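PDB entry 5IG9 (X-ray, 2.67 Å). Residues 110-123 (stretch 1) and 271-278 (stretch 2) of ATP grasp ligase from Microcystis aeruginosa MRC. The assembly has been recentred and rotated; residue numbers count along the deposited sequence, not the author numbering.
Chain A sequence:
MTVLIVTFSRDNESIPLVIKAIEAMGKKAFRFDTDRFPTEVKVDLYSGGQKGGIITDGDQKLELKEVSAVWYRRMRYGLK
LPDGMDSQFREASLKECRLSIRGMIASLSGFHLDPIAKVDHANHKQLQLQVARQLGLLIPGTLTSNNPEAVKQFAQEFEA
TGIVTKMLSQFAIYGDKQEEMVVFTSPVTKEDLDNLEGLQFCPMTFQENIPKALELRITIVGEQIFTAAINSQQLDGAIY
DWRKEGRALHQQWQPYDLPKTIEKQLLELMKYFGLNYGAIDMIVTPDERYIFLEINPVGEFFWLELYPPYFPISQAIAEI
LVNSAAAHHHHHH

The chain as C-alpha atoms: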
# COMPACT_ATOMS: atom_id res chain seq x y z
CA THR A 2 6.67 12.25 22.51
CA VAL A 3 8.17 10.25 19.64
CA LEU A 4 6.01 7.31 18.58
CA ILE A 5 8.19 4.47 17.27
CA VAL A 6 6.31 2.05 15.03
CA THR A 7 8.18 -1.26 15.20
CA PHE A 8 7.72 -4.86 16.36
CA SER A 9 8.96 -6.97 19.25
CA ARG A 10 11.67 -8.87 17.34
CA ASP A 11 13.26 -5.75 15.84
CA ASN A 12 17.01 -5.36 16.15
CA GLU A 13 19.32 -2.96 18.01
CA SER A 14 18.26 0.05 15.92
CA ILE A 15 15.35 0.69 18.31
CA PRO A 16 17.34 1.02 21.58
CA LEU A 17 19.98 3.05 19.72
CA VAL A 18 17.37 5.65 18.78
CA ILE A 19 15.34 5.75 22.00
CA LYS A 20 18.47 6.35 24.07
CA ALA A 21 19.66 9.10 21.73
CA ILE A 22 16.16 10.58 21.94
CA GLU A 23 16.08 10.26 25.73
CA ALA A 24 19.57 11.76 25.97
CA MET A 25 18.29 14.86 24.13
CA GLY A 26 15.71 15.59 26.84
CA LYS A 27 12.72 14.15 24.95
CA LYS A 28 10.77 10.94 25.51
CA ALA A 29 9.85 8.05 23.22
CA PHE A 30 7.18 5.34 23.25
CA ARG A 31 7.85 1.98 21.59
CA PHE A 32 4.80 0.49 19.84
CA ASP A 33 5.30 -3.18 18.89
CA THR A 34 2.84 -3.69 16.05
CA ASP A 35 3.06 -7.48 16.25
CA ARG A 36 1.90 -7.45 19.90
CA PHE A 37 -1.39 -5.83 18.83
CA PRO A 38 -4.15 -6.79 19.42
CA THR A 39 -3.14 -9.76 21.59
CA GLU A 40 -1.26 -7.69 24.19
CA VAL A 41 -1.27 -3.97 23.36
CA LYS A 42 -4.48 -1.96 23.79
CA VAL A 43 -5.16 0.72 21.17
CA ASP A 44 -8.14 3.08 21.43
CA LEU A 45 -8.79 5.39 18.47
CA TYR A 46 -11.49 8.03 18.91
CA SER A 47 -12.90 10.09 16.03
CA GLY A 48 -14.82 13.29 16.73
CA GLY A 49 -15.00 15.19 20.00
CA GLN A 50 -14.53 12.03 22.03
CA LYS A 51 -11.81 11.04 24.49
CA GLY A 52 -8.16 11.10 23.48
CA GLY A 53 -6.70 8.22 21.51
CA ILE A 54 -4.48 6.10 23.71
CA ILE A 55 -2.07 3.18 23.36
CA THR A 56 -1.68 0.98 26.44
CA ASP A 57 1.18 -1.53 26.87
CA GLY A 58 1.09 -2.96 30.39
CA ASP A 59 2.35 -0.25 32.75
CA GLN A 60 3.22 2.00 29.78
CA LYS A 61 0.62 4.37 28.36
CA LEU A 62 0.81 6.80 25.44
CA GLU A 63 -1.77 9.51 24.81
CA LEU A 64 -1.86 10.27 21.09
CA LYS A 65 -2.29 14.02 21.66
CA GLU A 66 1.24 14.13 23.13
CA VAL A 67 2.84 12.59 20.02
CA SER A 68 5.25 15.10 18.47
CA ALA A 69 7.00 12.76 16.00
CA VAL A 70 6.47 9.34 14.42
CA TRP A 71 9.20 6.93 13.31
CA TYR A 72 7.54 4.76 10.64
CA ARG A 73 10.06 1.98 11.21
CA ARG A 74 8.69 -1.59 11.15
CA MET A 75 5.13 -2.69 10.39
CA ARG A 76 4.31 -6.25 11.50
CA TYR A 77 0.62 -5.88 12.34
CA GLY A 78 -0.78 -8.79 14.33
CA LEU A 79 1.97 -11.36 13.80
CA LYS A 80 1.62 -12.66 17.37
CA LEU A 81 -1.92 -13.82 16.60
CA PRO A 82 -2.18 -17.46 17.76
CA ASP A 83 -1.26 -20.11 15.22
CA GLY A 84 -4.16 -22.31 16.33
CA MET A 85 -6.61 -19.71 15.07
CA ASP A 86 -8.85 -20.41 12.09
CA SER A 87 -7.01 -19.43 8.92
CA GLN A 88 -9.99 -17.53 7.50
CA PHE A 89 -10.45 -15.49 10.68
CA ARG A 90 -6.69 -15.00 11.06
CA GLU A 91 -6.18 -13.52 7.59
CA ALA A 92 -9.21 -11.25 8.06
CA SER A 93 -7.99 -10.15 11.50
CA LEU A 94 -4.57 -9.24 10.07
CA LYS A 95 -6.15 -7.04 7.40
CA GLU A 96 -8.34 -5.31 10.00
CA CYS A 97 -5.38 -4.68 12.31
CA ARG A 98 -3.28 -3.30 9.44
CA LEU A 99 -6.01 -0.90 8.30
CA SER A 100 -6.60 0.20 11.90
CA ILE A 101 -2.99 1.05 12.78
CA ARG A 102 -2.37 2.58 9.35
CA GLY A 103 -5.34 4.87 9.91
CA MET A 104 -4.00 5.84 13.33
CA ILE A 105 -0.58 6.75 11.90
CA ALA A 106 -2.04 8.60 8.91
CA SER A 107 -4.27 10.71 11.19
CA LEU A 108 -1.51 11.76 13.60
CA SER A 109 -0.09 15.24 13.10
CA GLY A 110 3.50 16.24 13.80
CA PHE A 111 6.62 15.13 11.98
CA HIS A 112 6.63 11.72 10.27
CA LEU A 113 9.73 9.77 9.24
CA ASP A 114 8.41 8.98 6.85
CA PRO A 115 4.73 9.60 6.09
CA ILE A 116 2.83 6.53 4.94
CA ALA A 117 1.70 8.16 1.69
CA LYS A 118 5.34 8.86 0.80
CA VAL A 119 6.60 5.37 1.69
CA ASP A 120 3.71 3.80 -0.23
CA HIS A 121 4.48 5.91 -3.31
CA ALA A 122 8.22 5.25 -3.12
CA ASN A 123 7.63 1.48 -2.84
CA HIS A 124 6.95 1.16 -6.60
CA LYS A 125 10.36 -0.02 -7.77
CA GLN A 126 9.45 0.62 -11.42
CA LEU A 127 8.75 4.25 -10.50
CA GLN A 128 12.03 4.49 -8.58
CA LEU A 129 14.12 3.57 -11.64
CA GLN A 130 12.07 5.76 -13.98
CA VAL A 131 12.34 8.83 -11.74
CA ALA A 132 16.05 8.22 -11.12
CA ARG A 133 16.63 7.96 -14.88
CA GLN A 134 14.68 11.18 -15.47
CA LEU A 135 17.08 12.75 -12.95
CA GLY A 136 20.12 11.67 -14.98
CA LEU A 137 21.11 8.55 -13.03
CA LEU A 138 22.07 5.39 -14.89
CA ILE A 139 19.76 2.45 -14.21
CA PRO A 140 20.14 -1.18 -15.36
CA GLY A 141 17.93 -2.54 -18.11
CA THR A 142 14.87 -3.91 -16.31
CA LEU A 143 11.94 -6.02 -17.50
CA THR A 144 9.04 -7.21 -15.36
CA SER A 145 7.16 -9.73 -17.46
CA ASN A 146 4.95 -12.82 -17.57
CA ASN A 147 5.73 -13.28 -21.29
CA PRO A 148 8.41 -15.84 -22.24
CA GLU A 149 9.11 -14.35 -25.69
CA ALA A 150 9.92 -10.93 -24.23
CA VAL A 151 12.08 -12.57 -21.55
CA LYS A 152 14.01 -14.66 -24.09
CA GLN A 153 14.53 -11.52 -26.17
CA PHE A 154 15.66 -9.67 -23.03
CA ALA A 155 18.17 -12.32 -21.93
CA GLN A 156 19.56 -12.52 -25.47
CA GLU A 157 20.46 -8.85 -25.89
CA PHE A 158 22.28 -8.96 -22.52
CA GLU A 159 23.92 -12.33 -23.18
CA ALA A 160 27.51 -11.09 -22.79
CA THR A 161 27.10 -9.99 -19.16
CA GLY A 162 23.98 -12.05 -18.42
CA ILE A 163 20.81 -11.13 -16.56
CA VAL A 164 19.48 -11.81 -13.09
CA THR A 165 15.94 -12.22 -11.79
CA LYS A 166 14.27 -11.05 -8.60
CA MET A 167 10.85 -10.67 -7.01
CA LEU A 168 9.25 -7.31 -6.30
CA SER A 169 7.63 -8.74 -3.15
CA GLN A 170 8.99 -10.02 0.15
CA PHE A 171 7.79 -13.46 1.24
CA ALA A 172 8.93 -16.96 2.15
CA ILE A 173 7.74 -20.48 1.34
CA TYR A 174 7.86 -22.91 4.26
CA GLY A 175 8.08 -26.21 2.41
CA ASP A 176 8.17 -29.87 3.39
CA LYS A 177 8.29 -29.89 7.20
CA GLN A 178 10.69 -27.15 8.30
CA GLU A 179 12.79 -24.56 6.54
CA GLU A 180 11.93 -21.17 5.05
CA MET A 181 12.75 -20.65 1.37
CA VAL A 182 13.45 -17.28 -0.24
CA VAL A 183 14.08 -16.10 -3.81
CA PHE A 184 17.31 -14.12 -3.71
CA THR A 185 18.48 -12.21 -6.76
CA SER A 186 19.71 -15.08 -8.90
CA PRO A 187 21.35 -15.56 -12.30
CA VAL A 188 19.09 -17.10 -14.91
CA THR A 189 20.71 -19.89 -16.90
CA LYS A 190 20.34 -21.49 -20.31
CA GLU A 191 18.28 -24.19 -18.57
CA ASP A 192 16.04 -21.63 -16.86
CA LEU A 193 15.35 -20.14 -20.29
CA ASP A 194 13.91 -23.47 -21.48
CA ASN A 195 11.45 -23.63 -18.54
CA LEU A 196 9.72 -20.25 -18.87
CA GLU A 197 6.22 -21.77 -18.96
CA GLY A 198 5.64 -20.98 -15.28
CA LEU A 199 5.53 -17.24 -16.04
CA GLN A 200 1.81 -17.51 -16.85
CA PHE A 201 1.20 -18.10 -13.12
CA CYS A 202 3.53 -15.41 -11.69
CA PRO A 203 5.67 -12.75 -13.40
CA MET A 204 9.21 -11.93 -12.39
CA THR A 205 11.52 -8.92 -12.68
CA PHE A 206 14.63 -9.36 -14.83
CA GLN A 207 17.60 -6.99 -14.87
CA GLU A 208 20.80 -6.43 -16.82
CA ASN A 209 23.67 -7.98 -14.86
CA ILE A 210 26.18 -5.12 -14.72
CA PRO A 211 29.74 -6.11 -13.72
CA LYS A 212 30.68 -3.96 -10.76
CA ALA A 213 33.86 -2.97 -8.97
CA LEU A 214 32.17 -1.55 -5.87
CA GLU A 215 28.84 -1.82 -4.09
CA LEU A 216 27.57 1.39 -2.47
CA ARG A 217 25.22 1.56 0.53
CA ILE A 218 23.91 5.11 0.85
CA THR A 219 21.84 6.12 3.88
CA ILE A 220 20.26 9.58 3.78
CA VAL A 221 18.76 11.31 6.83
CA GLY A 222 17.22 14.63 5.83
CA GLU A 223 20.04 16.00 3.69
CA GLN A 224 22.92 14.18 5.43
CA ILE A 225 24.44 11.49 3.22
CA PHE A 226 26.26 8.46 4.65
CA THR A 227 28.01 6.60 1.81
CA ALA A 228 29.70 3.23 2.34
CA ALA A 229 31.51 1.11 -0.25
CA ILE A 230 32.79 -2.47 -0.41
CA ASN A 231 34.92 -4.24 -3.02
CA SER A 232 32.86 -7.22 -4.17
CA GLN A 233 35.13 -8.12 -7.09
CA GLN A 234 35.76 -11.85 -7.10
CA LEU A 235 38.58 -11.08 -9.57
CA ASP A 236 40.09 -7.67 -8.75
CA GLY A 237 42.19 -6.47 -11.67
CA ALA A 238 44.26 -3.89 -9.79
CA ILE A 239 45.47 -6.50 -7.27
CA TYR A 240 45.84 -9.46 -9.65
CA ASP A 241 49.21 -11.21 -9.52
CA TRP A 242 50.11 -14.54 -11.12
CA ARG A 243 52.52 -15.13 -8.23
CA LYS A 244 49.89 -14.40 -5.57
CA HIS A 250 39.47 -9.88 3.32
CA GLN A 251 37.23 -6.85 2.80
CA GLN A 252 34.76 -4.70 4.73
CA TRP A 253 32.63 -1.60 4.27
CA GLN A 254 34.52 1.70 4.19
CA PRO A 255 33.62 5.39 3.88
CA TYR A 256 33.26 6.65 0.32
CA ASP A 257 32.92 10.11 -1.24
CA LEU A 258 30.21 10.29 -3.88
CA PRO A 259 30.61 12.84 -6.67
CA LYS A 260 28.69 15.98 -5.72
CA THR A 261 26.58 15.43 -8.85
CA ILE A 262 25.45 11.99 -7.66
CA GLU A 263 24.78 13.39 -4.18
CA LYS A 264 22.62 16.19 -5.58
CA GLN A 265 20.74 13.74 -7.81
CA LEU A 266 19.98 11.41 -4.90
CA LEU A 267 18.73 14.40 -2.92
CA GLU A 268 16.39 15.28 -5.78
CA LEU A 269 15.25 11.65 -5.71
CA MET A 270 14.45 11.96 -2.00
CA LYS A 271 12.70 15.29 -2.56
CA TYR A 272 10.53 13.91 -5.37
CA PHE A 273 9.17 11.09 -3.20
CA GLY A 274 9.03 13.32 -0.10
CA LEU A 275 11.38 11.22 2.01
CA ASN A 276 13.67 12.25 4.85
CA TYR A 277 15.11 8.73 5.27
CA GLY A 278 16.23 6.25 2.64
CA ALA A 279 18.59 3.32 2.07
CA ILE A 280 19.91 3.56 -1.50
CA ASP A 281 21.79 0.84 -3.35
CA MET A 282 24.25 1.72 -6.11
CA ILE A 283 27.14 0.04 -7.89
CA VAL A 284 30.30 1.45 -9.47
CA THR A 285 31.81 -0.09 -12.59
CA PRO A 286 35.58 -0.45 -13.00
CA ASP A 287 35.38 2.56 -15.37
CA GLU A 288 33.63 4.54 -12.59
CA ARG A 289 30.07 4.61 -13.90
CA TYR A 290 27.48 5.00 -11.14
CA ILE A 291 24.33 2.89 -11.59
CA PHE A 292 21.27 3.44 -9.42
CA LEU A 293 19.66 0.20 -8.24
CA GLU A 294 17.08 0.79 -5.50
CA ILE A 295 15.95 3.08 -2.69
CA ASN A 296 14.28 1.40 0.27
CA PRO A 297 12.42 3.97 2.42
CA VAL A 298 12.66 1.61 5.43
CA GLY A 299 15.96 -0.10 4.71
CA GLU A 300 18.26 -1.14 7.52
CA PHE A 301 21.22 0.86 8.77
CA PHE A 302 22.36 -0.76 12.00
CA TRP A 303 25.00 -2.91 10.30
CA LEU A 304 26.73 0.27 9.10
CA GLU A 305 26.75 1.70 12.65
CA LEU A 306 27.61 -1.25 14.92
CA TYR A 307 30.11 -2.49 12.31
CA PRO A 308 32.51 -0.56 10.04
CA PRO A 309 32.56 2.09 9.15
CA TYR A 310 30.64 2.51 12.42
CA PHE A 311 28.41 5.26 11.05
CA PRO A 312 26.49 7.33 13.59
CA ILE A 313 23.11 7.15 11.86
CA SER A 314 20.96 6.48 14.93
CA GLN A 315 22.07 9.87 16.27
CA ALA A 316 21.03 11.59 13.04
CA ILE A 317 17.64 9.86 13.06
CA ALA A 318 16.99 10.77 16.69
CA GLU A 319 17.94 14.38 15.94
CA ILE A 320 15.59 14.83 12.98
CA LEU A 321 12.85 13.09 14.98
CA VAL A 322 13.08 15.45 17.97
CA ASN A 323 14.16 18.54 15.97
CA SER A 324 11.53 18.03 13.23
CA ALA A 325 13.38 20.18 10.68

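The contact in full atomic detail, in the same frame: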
# COMPACT_ATOMS: atom_id res chain seq x y z
N GLY A 110 2.10 16.25 13.44
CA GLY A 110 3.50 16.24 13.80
C GLY A 110 4.37 15.78 12.65
O GLY A 110 3.95 15.66 11.49
N PHE A 111 5.63 15.50 12.98
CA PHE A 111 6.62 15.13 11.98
C PHE A 111 6.67 13.61 11.82
O PHE A 111 6.79 12.88 12.81
CB PHE A 111 7.99 15.67 12.37
CG PHE A 111 9.07 15.33 11.39
CD1 PHE A 111 9.15 15.98 10.17
CD2 PHE A 111 10.02 14.37 11.69
CE1 PHE A 111 10.14 15.66 9.26
CE2 PHE A 111 11.02 14.05 10.79
CZ PHE A 111 11.08 14.70 9.57
N HIS A 112 6.59 13.15 10.58
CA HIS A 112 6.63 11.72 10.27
C HIS A 112 7.92 11.38 9.53
O HIS A 112 8.35 12.12 8.64
CB HIS A 112 5.43 11.31 9.42
CG HIS A 112 4.13 11.33 10.17
ND1 HIS A 112 3.54 10.19 10.66
CD2 HIS A 112 3.31 12.35 10.51
CE1 HIS A 112 2.41 10.51 11.27
NE2 HIS A 112 2.25 11.82 11.19
N LEU A 113 8.53 10.26 9.90
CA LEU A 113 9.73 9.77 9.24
C LEU A 113 9.61 8.29 8.89
O LEU A 113 10.05 7.43 9.66
CB LEU A 113 10.96 10.00 10.12
CG LEU A 113 12.34 9.68 9.53
CD1 LEU A 113 12.84 10.83 8.67
CD2 LEU A 113 13.33 9.33 10.62
N ASP A 114 9.00 7.98 7.75
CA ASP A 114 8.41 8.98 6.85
C ASP A 114 6.90 8.79 6.80
O ASP A 114 6.38 7.78 7.28
CB ASP A 114 9.01 8.86 5.45
CG ASP A 114 10.41 9.43 5.37
OD1 ASP A 114 10.55 10.67 5.47
OD2 ASP A 114 11.37 8.64 5.20
N PRO A 115 6.17 9.77 6.24
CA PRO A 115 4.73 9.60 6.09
C PRO A 115 4.38 8.36 5.27
O PRO A 115 5.11 7.96 4.36
CB PRO A 115 4.29 10.88 5.36
CG PRO A 115 5.29 11.88 5.79
CD PRO A 115 6.60 11.14 5.91
N ILE A 116 3.25 7.75 5.61
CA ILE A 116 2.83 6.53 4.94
C ILE A 116 2.61 6.77 3.45
O ILE A 116 3.00 5.96 2.61
CB ILE A 116 1.57 5.95 5.61
CG1 ILE A 116 1.90 5.46 7.02
CG2 ILE A 116 0.99 4.83 4.78
CD1 ILE A 116 0.76 4.74 7.69
N ALA A 117 1.99 7.90 3.10
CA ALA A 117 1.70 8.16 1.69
C ALA A 117 2.98 8.29 0.88
O ALA A 117 3.00 7.96 -0.31
CB ALA A 117 0.84 9.42 1.55
N LYS A 118 4.07 8.76 1.50
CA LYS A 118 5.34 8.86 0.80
C LYS A 118 6.02 7.50 0.68
O LYS A 118 6.57 7.18 -0.37
CB LYS A 118 6.25 9.85 1.53
CG LYS A 118 5.59 11.19 1.80
CD LYS A 118 5.02 11.79 0.52
CE LYS A 118 4.41 13.16 0.78
NZ LYS A 118 3.91 13.82 -0.46
N VAL A 119 6.00 6.70 1.75
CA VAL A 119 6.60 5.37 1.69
C VAL A 119 5.84 4.50 0.70
O VAL A 119 6.45 3.76 -0.09
CB VAL A 119 6.64 4.74 3.10
CG1 VAL A 119 7.17 3.31 3.03
CG2 VAL A 119 7.49 5.59 4.03
N ASP A 120 4.51 4.58 0.71
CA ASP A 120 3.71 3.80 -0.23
C ASP A 120 4.02 4.17 -1.67
O ASP A 120 4.09 3.29 -2.55
CB ASP A 120 2.22 4.00 0.06
CG ASP A 120 1.75 3.17 1.23
OD1 ASP A 120 2.45 2.20 1.59
OD2 ASP A 120 0.67 3.47 1.79
N HIS A 121 4.21 5.46 -1.95
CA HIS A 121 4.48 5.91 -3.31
C HIS A 121 5.91 5.62 -3.74
O HIS A 121 6.17 5.45 -4.93
CB HIS A 121 4.19 7.41 -3.43
CG HIS A 121 4.19 7.90 -4.84
ND1 HIS A 121 5.02 8.90 -5.29
CD2 HIS A 121 3.45 7.52 -5.91
CE1 HIS A 121 4.80 9.12 -6.57
NE2 HIS A 121 3.84 8.30 -6.97
N ALA A 122 6.85 5.59 -2.79
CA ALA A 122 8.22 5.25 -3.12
C ALA A 122 8.45 3.74 -3.20
O ALA A 122 9.53 3.33 -3.61
CB ALA A 122 9.17 5.87 -2.10
N ASN A 123 7.46 2.93 -2.82
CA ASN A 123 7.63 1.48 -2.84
C ASN A 123 7.47 0.87 -4.22
O ASN A 123 7.70 -0.34 -4.38
CB ASN A 123 6.64 0.81 -1.88
CG ASN A 123 7.12 0.82 -0.44
OD1 ASN A 123 8.31 0.96 -0.18
ND2 ASN A 123 6.19 0.67 0.49
N LYS A 271 13.66 14.19 -2.57
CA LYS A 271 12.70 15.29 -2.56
C LYS A 271 11.48 14.98 -3.42
O LYS A 271 10.36 15.39 -3.08
CB LYS A 271 13.37 16.58 -3.03
CG LYS A 271 12.48 17.81 -2.89
CD LYS A 271 13.20 19.08 -3.32
CE LYS A 271 13.46 19.10 -4.82
NZ LYS A 271 13.71 20.48 -5.32
N TYR A 272 11.66 14.26 -4.52
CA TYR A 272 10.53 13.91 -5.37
C TYR A 272 9.54 13.03 -4.61
O TYR A 272 8.33 13.29 -4.62
CB TYR A 272 11.00 13.20 -6.64
CG TYR A 272 9.85 12.65 -7.45
CD1 TYR A 272 9.14 13.45 -8.33
CD2 TYR A 272 9.47 11.31 -7.33
CE1 TYR A 272 8.09 12.95 -9.07
CE2 TYR A 272 8.41 10.81 -8.06
CZ TYR A 272 7.73 11.62 -8.93
OH TYR A 272 6.68 11.11 -9.66
N PHE A 273 10.04 12.00 -3.94
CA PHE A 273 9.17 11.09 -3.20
C PHE A 273 8.75 11.64 -1.84
O PHE A 273 7.87 11.06 -1.20
CB PHE A 273 9.85 9.73 -3.02
CG PHE A 273 9.95 8.94 -4.29
CD1 PHE A 273 8.81 8.42 -4.89
CD2 PHE A 273 11.17 8.71 -4.89
CE1 PHE A 273 8.89 7.70 -6.06
CE2 PHE A 273 11.26 7.99 -6.07
CZ PHE A 273 10.12 7.48 -6.65
N GLY A 274 9.36 12.74 -1.39
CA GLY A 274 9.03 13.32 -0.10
C GLY A 274 9.61 12.61 1.10
O GLY A 274 9.01 12.61 2.17
N LEU A 275 10.79 12.00 0.95
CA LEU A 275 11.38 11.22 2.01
C LEU A 275 12.45 12.01 2.75
O LEU A 275 13.17 12.82 2.16
CB LEU A 275 11.99 9.93 1.46
CG LEU A 275 11.02 8.93 0.82
CD1 LEU A 275 11.75 7.68 0.38
CD2 LEU A 275 9.89 8.59 1.78
N ASN A 276 12.55 11.77 4.06
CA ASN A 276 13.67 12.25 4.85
C ASN A 276 14.53 11.11 5.38
O ASN A 276 15.48 11.37 6.13
CB ASN A 276 13.18 13.12 6.01
CG ASN A 276 12.83 14.54 5.57
OD1 ASN A 276 13.67 15.25 5.02
ND2 ASN A 276 11.58 14.94 5.79
N TYR A 277 14.22 9.86 5.03
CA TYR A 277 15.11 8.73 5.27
C TYR A 277 15.05 7.81 4.06
O TYR A 277 14.00 7.67 3.42
CB TYR A 277 14.75 7.94 6.53
CG TYR A 277 15.56 6.67 6.70
CD1 TYR A 277 16.80 6.69 7.31
CD2 TYR A 277 15.08 5.45 6.22
CE1 TYR A 277 17.55 5.53 7.45
CE2 TYR A 277 15.82 4.29 6.36
CZ TYR A 277 17.05 4.34 6.97
OH TYR A 277 17.79 3.19 7.12
N GLY A 278 16.18 7.18 3.75
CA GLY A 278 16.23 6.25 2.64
C GLY A 278 17.52 5.46 2.57
O GLY A 278 18.61 6.02 2.76

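Two segments far apart in sequence pack side by side here. The first runs from a short strand (111-113) through a turn into a helix that starts at Ile116. The second is the end of a helix, a turn at Gly274, and the start of a strand at Tyr277. Together they bury 567 Å².

The polar anchor is Asp114. A cis peptide bond precedes it, and its CA-to-CB bond points toward the second segment. Its carboxylate reaches the backbone where the turn becomes strand. Asn276 N donates to Asp114 OD1 at 2.7 Å with a nearly straight angle of 167°. Tyr277 N donates to Asp114 OD2 at 3.1 Å, a weak bond bent to 135°. One carboxylate thus holds two successive amides. The carboxylate carbon, Asp114 CG, also packs against the leucine, 3.7 Å from Leu275 CD2.

Leu113 lies beside this anchor. Its side chain starts sideways, but its end comes nearer, and Leu113 CD1 sits 3.5 Å from Asn276 CB and 4.1 Å from Tyr277 CB. The Tyr277 ring then leads away, so it is the base of that side chain that meets the leucine. Phe111 meets the amide of Asn276 with its ring edge, Phe111 CZ lying 3.8 Å from Asn276 ND2.

Gly274 provides the hollow for Lys118. It is the first residue to leave the helix, and its positive phi favours glycine. A CB here would point toward the first segment and clash with Lys118 CD at 3.0 Å. Without one, the aliphatic part of Lys118 lies close to the turn: Lys118 CB is 3.4 Å from Phe273 O, and Lys118 CG is 3.7 Å from Gly274 O.

Leu275 is a bump against the helix of the first segment. Leu275 CD2 is 3.9 Å from Lys118 CB and 4.5 Å from Val119 CG2. Leu275 CD1 is 4.0 Å from Ala122 CB. The two methyls therefore touch different parts of the helix.

Phe273 has the largest covered area of the contact, 84 Å². Its ring packs on Ala122, whose CA-to-CB bond points toward the second segment. Ala122 CB is 3.8 Å from Phe273 CD1 and makes an off-centre CH-pi contact, 4.2 Å from the ring centroid. His121 adds to this patch. Its ring meets that of Phe273 obliquely, with planes at 59° and His121 ND1 3.8 Å from Phe273 CD1. Farther out, Tyr272 OH approaches the edge of the imidazole, 4.1 Å from His121 CE1.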